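Local coordinates for protein glutathione S-transferase (Pseudomonas protegens, PDB 4IKH) that binds glutathione and, as a member of the glutathione S-transferase superfamily, probably catalyses its transfer to electrophilic substrates, at residues A[135-141]-A[198-204]. Numbering follows the deposited sequence.
Sequences VGFFNKF and FYEAGEL
Gly-136 puts its CA squarely over one face of the Tyr-199 ring, a CH-pi contact 3.5 Å from the centroid and 12° off the ring normal. Any side chain here would run into the ring, so the glycine is what lets the loop lie this close to the helix. Phe-141 comes in obliquely at CE1 of the same ring, CE2 to Tyr-199 CE1 4.0 Å, and its CZ meets CE2 of Phe-198 near the plane of the Phe-141 ring. Further along, Val-135 CG1 touches the methyl of Ala-201.

One hydrogen bond joins the segments: Asn-139 ND2 gives it to Tyr-199 O at 3.0 Å, bent at the hydrogen (145°), the acceptor lying in the amide plane. With CG anti to the backbone N (chi1 -166°), the amide reaches across to the loop, and OD1 on its other arm rests against CD2 of Leu-204.

Lys-140 bends at chi2 and lays CE over a face of the Phe-198 ring; its NZ makes a long salt bridge, 3.9 Å, to Glu-200 OE1.

Tyr-199 also packs on Trp-191 and touches a bound glutathione. Replacing the tyrosine with an alanine would probably open a gap above Gly-136 and strip the ligand of one wall. This is the all-helical C-terminal domain of the GST fold, where helix 111-140 and the loop after helix 183-196 meet, Tyr-199 and Trp-191 both belonging to a glutathione pocket.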
# COMPACT_ATOMS: atom_id res chain seq x y z
N VAL A 135 13.76 -3.37 8.35
CA VAL A 135 14.37 -3.80 9.61
C VAL A 135 14.95 -5.21 9.43
O VAL A 135 16.06 -5.51 9.90
CB VAL A 135 13.37 -3.81 10.79
CG1 VAL A 135 14.03 -4.37 12.03
CG2 VAL A 135 12.86 -2.42 11.08
N GLY A 136 14.21 -6.07 8.73
CA GLY A 136 14.68 -7.41 8.44
C GLY A 136 15.97 -7.44 7.63
O GLY A 136 16.87 -8.25 7.90
N PHE A 137 16.08 -6.57 6.63
CA PHE A 137 17.30 -6.53 5.84
C PHE A 137 18.50 -6.16 6.72
O PHE A 137 19.53 -6.82 6.69
CB PHE A 137 17.19 -5.57 4.66
CG PHE A 137 18.45 -5.46 3.84
CD1 PHE A 137 18.79 -6.45 2.93
CD2 PHE A 137 19.31 -4.37 3.99
CE1 PHE A 137 19.97 -6.36 2.17
CE2 PHE A 137 20.49 -4.28 3.24
CZ PHE A 137 20.81 -5.27 2.33
N PHE A 138 18.34 -5.10 7.51
CA PHE A 138 19.46 -4.59 8.30
C PHE A 138 19.75 -5.31 9.62
O PHE A 138 20.75 -5.01 10.27
CB PHE A 138 19.30 -3.08 8.54
CG PHE A 138 19.50 -2.27 7.29
CD1 PHE A 138 20.76 -2.16 6.72
CD2 PHE A 138 18.43 -1.64 6.68
CE1 PHE A 138 20.96 -1.42 5.56
CE2 PHE A 138 18.62 -0.89 5.52
CZ PHE A 138 19.88 -0.79 4.96
N ASN A 139 18.90 -6.27 10.00
CA ASN A 139 19.09 -6.99 11.26
C ASN A 139 19.21 -8.50 11.09
O ASN A 139 19.77 -9.19 11.94
CB ASN A 139 17.94 -6.67 12.23
CG ASN A 139 18.23 -7.12 13.65
OD1 ASN A 139 19.14 -6.60 14.29
ND2 ASN A 139 17.45 -8.08 14.15
N LYS A 140 18.70 -9.02 9.98
CA LYS A 140 18.61 -10.46 9.78
C LYS A 140 19.37 -10.91 8.53
O LYS A 140 19.90 -12.02 8.47
CB LYS A 140 17.13 -10.87 9.70
CG LYS A 140 16.86 -12.35 9.46
CD LYS A 140 17.36 -13.20 10.61
CE LYS A 140 16.94 -14.65 10.44
NZ LYS A 140 17.19 -15.44 11.70
N PHE A 141 19.43 -10.03 7.53
CA PHE A 141 20.01 -10.40 6.24
C PHE A 141 21.30 -9.65 5.95
O PHE A 141 21.99 -9.22 6.88
CB PHE A 141 18.98 -10.18 5.13
CG PHE A 141 17.69 -10.92 5.35
CD1 PHE A 141 17.70 -12.27 5.66
CD2 PHE A 141 16.47 -10.26 5.28
CE1 PHE A 141 16.52 -12.96 5.88
CE2 PHE A 141 15.29 -10.94 5.50
CZ PHE A 141 15.31 -12.29 5.80
N PHE A 198 10.72 -14.12 13.34
CA PHE A 198 11.77 -14.42 12.35
C PHE A 198 12.87 -13.36 12.27
O PHE A 198 14.06 -13.68 12.15
CB PHE A 198 11.13 -14.63 10.97
CG PHE A 198 12.09 -15.16 9.93
CD1 PHE A 198 12.83 -16.31 10.16
CD2 PHE A 198 12.21 -14.52 8.70
CE1 PHE A 198 13.69 -16.81 9.20
CE2 PHE A 198 13.08 -15.02 7.73
CZ PHE A 198 13.82 -16.16 7.98
N TYR A 199 12.47 -12.09 12.33
CA TYR A 199 13.40 -10.97 12.23
C TYR A 199 14.17 -10.71 13.52
O TYR A 199 15.15 -9.96 13.53
CB TYR A 199 12.66 -9.70 11.80
CG TYR A 199 12.31 -9.65 10.33
CD1 TYR A 199 12.65 -10.69 9.47
CD2 TYR A 199 11.64 -8.55 9.80
CE1 TYR A 199 12.33 -10.63 8.13
CE2 TYR A 199 11.32 -8.49 8.46
CZ TYR A 199 11.67 -9.53 7.63
OH TYR A 199 11.36 -9.47 6.28
N GLU A 200 13.71 -11.31 14.62
CA GLU A 200 14.39 -11.20 15.92
C GLU A 200 14.57 -9.76 16.41
O GLU A 200 15.54 -9.44 17.09
CB GLU A 200 15.75 -11.92 15.87
CG GLU A 200 15.67 -13.42 15.58
CD GLU A 200 17.03 -14.08 15.48
OE1 GLU A 200 17.97 -13.45 14.95
OE2 GLU A 200 17.17 -15.23 15.94
N ALA A 201 13.61 -8.90 16.08
CA ALA A 201 13.72 -7.47 16.38
C ALA A 201 12.81 -7.03 17.52
O ALA A 201 12.58 -5.83 17.71
CB ALA A 201 13.42 -6.65 15.12
N GLY A 202 12.29 -8.00 18.27
CA GLY A 202 11.35 -7.69 19.34
C GLY A 202 11.94 -6.77 20.39
O GLY A 202 11.32 -5.77 20.78
N GLU A 203 13.15 -7.09 20.84
CA GLU A 203 13.83 -6.27 21.83
C GLU A 203 14.25 -4.95 21.19
O GLU A 203 14.06 -3.89 21.78
CB GLU A 203 15.05 -7.01 22.39
CG GLU A 203 14.89 -8.51 22.53
CD GLU A 203 14.20 -8.90 23.81
OE1 GLU A 203 13.71 -7.99 24.52
OE2 GLU A 203 14.17 -10.11 24.12
N LEU A 204 14.79 -5.05 19.98
CA LEU A 204 15.24 -3.90 19.18
C LEU A 204 14.22 -2.77 19.11
O LEU A 204 14.56 -1.60 19.34
CB LEU A 204 15.58 -4.37 17.76
CG LEU A 204 16.60 -3.60 16.92
CD1 LEU A 204 17.90 -3.42 17.66
CD2 LEU A 204 16.85 -4.34 15.60